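Local coordinates for protein probable dehydrogenase (Bordetella bronchiseptica, PDB 3MOI) that is probably an NAD(P)-dependent oxidoreductase of the GFO/IDH/MocA family, whose exact substrate and reaction are not established, at residues G140-N152 with F300-L312. Sequence-based numbering, arbitrary orientation.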
loop_
_atom_site.group_PDB
_atom_site.type_symbol
_atom_site.label_atom_id
_atom_site.label_comp_id
_atom_site.label_asym_id
_atom_site.label_seq_id
_atom_site.Cartn_x
_atom_site.Cartn_y
_atom_site.Cartn_z
ATOM N N GLY A 140 7.998 3.762 22.957
ATOM C CA GLY A 140 8.931 2.631 23.005
ATOM C C GLY A 140 8.345 1.237 23.134
ATOM O O GLY A 140 9.032 0.266 22.833
ATOM N N SER A 141 7.088 1.118 23.548
ATOM C CA SER A 141 6.586 -0.201 23.972
ATOM C C SER A 141 6.330 -1.033 22.770
ATOM O O SER A 141 6.585 -2.215 22.743
ATOM C CB SER A 141 5.295 -0.111 24.789
ATOM O OG SER A 141 5.602 0.279 26.108
ATOM N N VAL A 142 5.841 -0.345 21.765
ATOM C CA VAL A 142 5.502 -0.908 20.483
ATOM C C VAL A 142 6.718 -1.421 19.733
ATOM O O VAL A 142 6.557 -2.169 18.789
ATOM C CB VAL A 142 4.749 0.207 19.723
ATOM C CG1 VAL A 142 5.308 0.475 18.349
ATOM C CG2 VAL A 142 3.244 -0.014 19.823
ATOM N N GLY A 143 7.922 -1.022 20.167
ATOM C CA GLY A 143 9.222 -1.436 19.569
ATOM C C GLY A 143 9.608 -0.562 18.364
ATOM O O GLY A 143 8.911 0.384 18.075
ATOM N N ARG A 144 10.695 -0.902 17.658
ATOM C CA ARG A 144 11.134 -0.173 16.450
ATOM C C ARG A 144 10.225 -0.260 15.221
ATOM O O ARG A 144 9.648 -1.322 14.913
ATOM C CB ARG A 144 12.500 -0.652 15.982
ATOM C CG ARG A 144 13.628 -0.383 16.992
ATOM C CD ARG A 144 14.848 0.302 16.272
ATOM N NE ARG A 144 16.165 -0.137 16.775
ATOM C CZ ARG A 144 17.310 -0.025 16.088
ATOM N NH1 ARG A 144 17.326 0.521 14.857
ATOM N NH2 ARG A 144 18.451 -0.449 16.636
ATOM N N VAL A 145 10.121 0.857 14.500
ATOM C CA VAL A 145 9.484 0.854 13.218
ATOM C C VAL A 145 10.333 0.063 12.252
ATOM O O VAL A 145 11.521 0.293 12.161
ATOM C CB VAL A 145 9.346 2.240 12.652
ATOM C CG1 VAL A 145 8.714 2.175 11.226
ATOM C CG2 VAL A 145 8.520 3.107 13.598
ATOM N N SER A 146 9.702 -0.878 11.544
ATOM C CA SER A 146 10.347 -1.614 10.460
ATOM C C SER A 146 9.985 -1.025 9.101
ATOM O O SER A 146 10.827 -0.921 8.229
ATOM C CB SER A 146 9.973 -3.100 10.485
ATOM O OG SER A 146 10.648 -3.802 9.426
ATOM N N MET A 147 8.743 -0.630 8.933
ATOM C CA MET A 147 8.270 -0.185 7.651
ATOM C C MET A 147 6.974 0.561 7.832
ATOM O O MET A 147 6.297 0.311 8.762
ATOM C CB MET A 147 8.124 -1.352 6.655
ATOM C CG MET A 147 6.896 -2.332 6.798
ATOM S SD MET A 147 6.807 -3.607 5.501
ATOM C CE MET A 147 5.425 -4.452 6.235
ATOM N N LEU A 148 6.675 1.527 6.981
ATOM C CA LEU A 148 5.376 2.178 6.959
ATOM C C LEU A 148 4.704 1.948 5.632
ATOM O O LEU A 148 5.370 1.843 4.625
ATOM C CB LEU A 148 5.543 3.685 7.076
ATOM C CG LEU A 148 5.787 4.290 8.453
ATOM C CD1 LEU A 148 7.277 4.186 8.723
ATOM C CD2 LEU A 148 5.318 5.672 8.429
ATOM N N ASN A 149 3.378 1.964 5.615
ATOM C CA ASN A 149 2.634 1.889 4.357
ATOM C C ASN A 149 1.570 2.962 4.307
ATOM O O ASN A 149 0.686 2.950 5.090
ATOM C CB ASN A 149 2.022 0.500 4.278
ATOM C CG ASN A 149 1.357 0.205 2.944
ATOM O OD1 ASN A 149 1.504 0.949 1.983
ATOM N ND2 ASN A 149 0.634 -0.915 2.878
ATOM N N CYS A 150 1.669 3.930 3.423
ATOM C CA CYS A 150 0.680 4.990 3.338
ATOM C C CYS A 150 0.089 4.971 1.963
ATOM O O CYS A 150 0.854 4.977 1.007
ATOM C CB CYS A 150 1.363 6.377 3.534
ATOM S SG CYS A 150 2.351 6.384 5.060
ATOM N N PHE A 151 -1.232 5.069 1.839
ATOM C CA PHE A 151 -1.817 5.314 0.523
ATOM C C PHE A 151 -3.039 6.199 0.642
ATOM O O PHE A 151 -3.629 6.303 1.698
ATOM C CB PHE A 151 -2.133 4.002 -0.235
ATOM C CG PHE A 151 -3.053 3.093 0.520
ATOM C CD1 PHE A 151 -2.555 2.230 1.491
ATOM C CD2 PHE A 151 -4.437 3.164 0.329
ATOM C CE1 PHE A 151 -3.388 1.435 2.230
ATOM C CE2 PHE A 151 -5.304 2.376 1.083
ATOM C CZ PHE A 151 -4.783 1.500 2.032
ATOM N N ASN A 152 -3.389 6.879 -0.442
ATOM C CA ASN A 152 -4.528 7.772 -0.480
ATOM C C ASN A 152 -4.959 7.741 -1.912
ATOM O O ASN A 152 -4.160 8.025 -2.748
ATOM C CB ASN A 152 -4.101 9.168 -0.089
ATOM C CG ASN A 152 -5.280 10.047 0.383
ATOM O OD1 ASN A 152 -6.419 9.619 0.346
ATOM N ND2 ASN A 152 -4.986 11.300 0.816
ATOM N N PHE A 300 -5.082 11.360 6.361
ATOM C CA PHE A 300 -4.755 11.477 4.933
ATOM C C PHE A 300 -4.542 10.099 4.328
ATOM O O PHE A 300 -3.469 9.492 4.443
ATOM C CB PHE A 300 -3.513 12.356 4.752
ATOM C CG PHE A 300 -3.321 12.837 3.359
ATOM C CD1 PHE A 300 -4.139 13.801 2.847
ATOM C CD2 PHE A 300 -2.281 12.354 2.581
ATOM C CE1 PHE A 300 -3.980 14.285 1.564
ATOM C CE2 PHE A 300 -2.107 12.807 1.280
ATOM C CZ PHE A 300 -2.979 13.790 0.761
ATOM N N GLY A 301 -5.568 9.586 3.691
ATOM C CA GLY A 301 -5.559 8.179 3.260
ATOM C C GLY A 301 -5.354 7.336 4.504
ATOM O O GLY A 301 -5.655 7.774 5.639
ATOM N N VAL A 302 -4.790 6.158 4.307
ATOM C CA VAL A 302 -4.470 5.321 5.415
ATOM C C VAL A 302 -2.992 5.191 5.602
ATOM O O VAL A 302 -2.234 5.308 4.681
ATOM C CB VAL A 302 -5.128 3.920 5.346
ATOM C CG1 VAL A 302 -6.383 3.889 4.392
ATOM C CG2 VAL A 302 -4.118 2.866 5.134
ATOM N N MET A 303 -2.588 4.944 6.832
ATOM C CA MET A 303 -1.209 4.957 7.200
ATOM C C MET A 303 -1.003 3.822 8.182
ATOM O O MET A 303 -1.476 3.915 9.305
ATOM C CB MET A 303 -0.880 6.322 7.819
ATOM C CG MET A 303 -0.834 7.505 6.760
ATOM S SD MET A 303 -0.245 9.164 7.316
ATOM C CE MET A 303 0.447 8.673 8.808
ATOM N N LEU A 304 -0.322 2.760 7.739
ATOM C CA LEU A 304 -0.078 1.544 8.509
ATOM C C LEU A 304 1.390 1.383 8.949
ATOM O O LEU A 304 2.274 1.140 8.129
ATOM C CB LEU A 304 -0.504 0.298 7.658
ATOM C CG LEU A 304 -2.023 0.155 7.349
ATOM C CD1 LEU A 304 -2.394 -0.534 6.052
ATOM C CD2 LEU A 304 -2.684 -0.561 8.506
ATOM N N VAL A 305 1.657 1.490 10.243
ATOM C CA VAL A 305 3.048 1.554 10.705
ATOM C C VAL A 305 3.356 0.237 11.289
ATOM O O VAL A 305 2.748 -0.115 12.267
ATOM C CB VAL A 305 3.194 2.604 11.794
ATOM C CG1 VAL A 305 4.607 2.684 12.314
ATOM C CG2 VAL A 305 2.661 3.899 11.275
ATOM N N THR A 306 4.273 -0.526 10.733
ATOM C CA THR A 306 4.448 -1.802 11.321
ATOM C C THR A 306 5.718 -1.839 12.181
ATOM O O THR A 306 6.853 -1.670 11.723
ATOM C CB THR A 306 4.195 -3.009 10.286
ATOM O OG1 THR A 306 5.329 -3.845 10.143
ATOM C CG2 THR A 306 3.681 -2.584 9.031
ATOM N N CYS A 307 5.495 -1.983 13.485
ATOM C CA CYS A 307 6.577 -2.076 14.438
ATOM C C CYS A 307 6.788 -3.495 14.929
ATOM O O CYS A 307 6.017 -4.362 14.627
ATOM C CB CYS A 307 6.319 -1.149 15.594
ATOM S SG CYS A 307 5.665 0.444 15.106
ATOM N N GLU A 308 7.875 -3.711 15.664
ATOM C CA GLU A 308 8.202 -5.006 16.253
ATOM C C GLU A 308 7.009 -5.597 17.041
ATOM O O GLU A 308 6.700 -6.751 16.902
ATOM C CB GLU A 308 9.391 -4.888 17.227
ATOM C CG GLU A 308 10.787 -4.831 16.610
ATOM C CD GLU A 308 11.898 -4.244 17.565
ATOM O OE1 GLU A 308 11.641 -3.356 18.452
ATOM O OE2 GLU A 308 13.057 -4.696 17.366
ATOM N N HIS A 309 6.346 -4.803 17.868
ATOM C CA HIS A 309 5.327 -5.389 18.747
ATOM C C HIS A 309 3.895 -4.983 18.378
ATOM O O HIS A 309 2.956 -5.327 19.085
ATOM C CB HIS A 309 5.673 -5.133 20.245
ATOM C CG HIS A 309 6.984 -5.752 20.669
ATOM N ND1 HIS A 309 8.003 -5.028 21.255
ATOM C CD2 HIS A 309 7.458 -7.010 20.524
ATOM C CE1 HIS A 309 9.038 -5.820 21.469
ATOM N NE2 HIS A 309 8.730 -7.028 21.037
ATOM N N ALA A 310 3.708 -4.370 17.213
ATOM C CA ALA A 310 2.383 -3.928 16.822
ATOM C C ALA A 310 2.354 -3.342 15.422
ATOM O O ALA A 310 3.389 -2.895 14.941
ATOM C CB ALA A 310 1.892 -2.858 17.812
ATOM N N ASP A 311 1.180 -3.361 14.784
ATOM C CA ASP A 311 0.891 -2.476 13.681
ATOM C C ASP A 311 0.043 -1.352 14.232
ATOM O O ASP A 311 -0.789 -1.587 15.107
ATOM C CB ASP A 311 0.159 -3.175 12.530
ATOM C CG ASP A 311 1.015 -4.279 11.872
ATOM O OD1 ASP A 311 2.273 -4.225 11.960
ATOM O OD2 ASP A 311 0.426 -5.242 11.327
ATOM N N LEU A 312 0.270 -0.133 13.717
ATOM C CA LEU A 312 -0.427 1.048 14.136
ATOM C C LEU A 312 -1.231 1.576 12.958
ATOM O O LEU A 312 -0.755 1.539 11.830
ATOM C CB LEU A 312 0.592 2.092 14.528
ATOM C CG LEU A 312 1.283 2.167 15.874
ATOM C CD1 LEU A 312 1.276 0.881 16.627
ATOM C CD2 LEU A 312 2.698 2.792 15.796
#
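T306 is paired with two consecutive residues, S146 and M147, in a classic beta bulge, which shifts by one residue the register of antiparallel strands 145-152 and 302-307 in the open mixed sheet of the GFO/IDH/MocA C-terminal domain. S146 N donates to T306 O (3.0 Å), while T306 N returns a bond to M147 O. Beyond the bulge the pairing is regular, with two backbone bonds each at N149/L304 and F151/V302.

The face bearing V145, L148, C150, V305 and M303 lies under helices 128-139 and 179-190, where apolar side chains suit burial. On the other face N149 ND2 is hydrogen-bonded to Y153 OH of the second subunit, and the F151 ring meets F151 of the second subunit while its CE1 packs on V302 CG2.

Near the turn, V142 forks, as a branched residue can: CG1 touches C307 SG and CG2 meets A310 CB (3.7 Å). E308 OE1 accepts R144 N at 2.7 Å, from above the carboxylate plane. G143 and G301 have positive phi, and a CB would strike E308 OE1 or F151 O respectively.

At the far end N152 runs from CB, 3.8 Å from G301 CA, to CG, 3.4 Å from G301 N. CG anti to the backbone N (chi1 -159°) sets the amide beside G301 and against the F300 ring, planes 82° apart. Asparagine suits both partners: OD1 makes a weak hydrogen bond to T154 OG1, and ND2 sits over the ring centre, 3.0 Å above its plane.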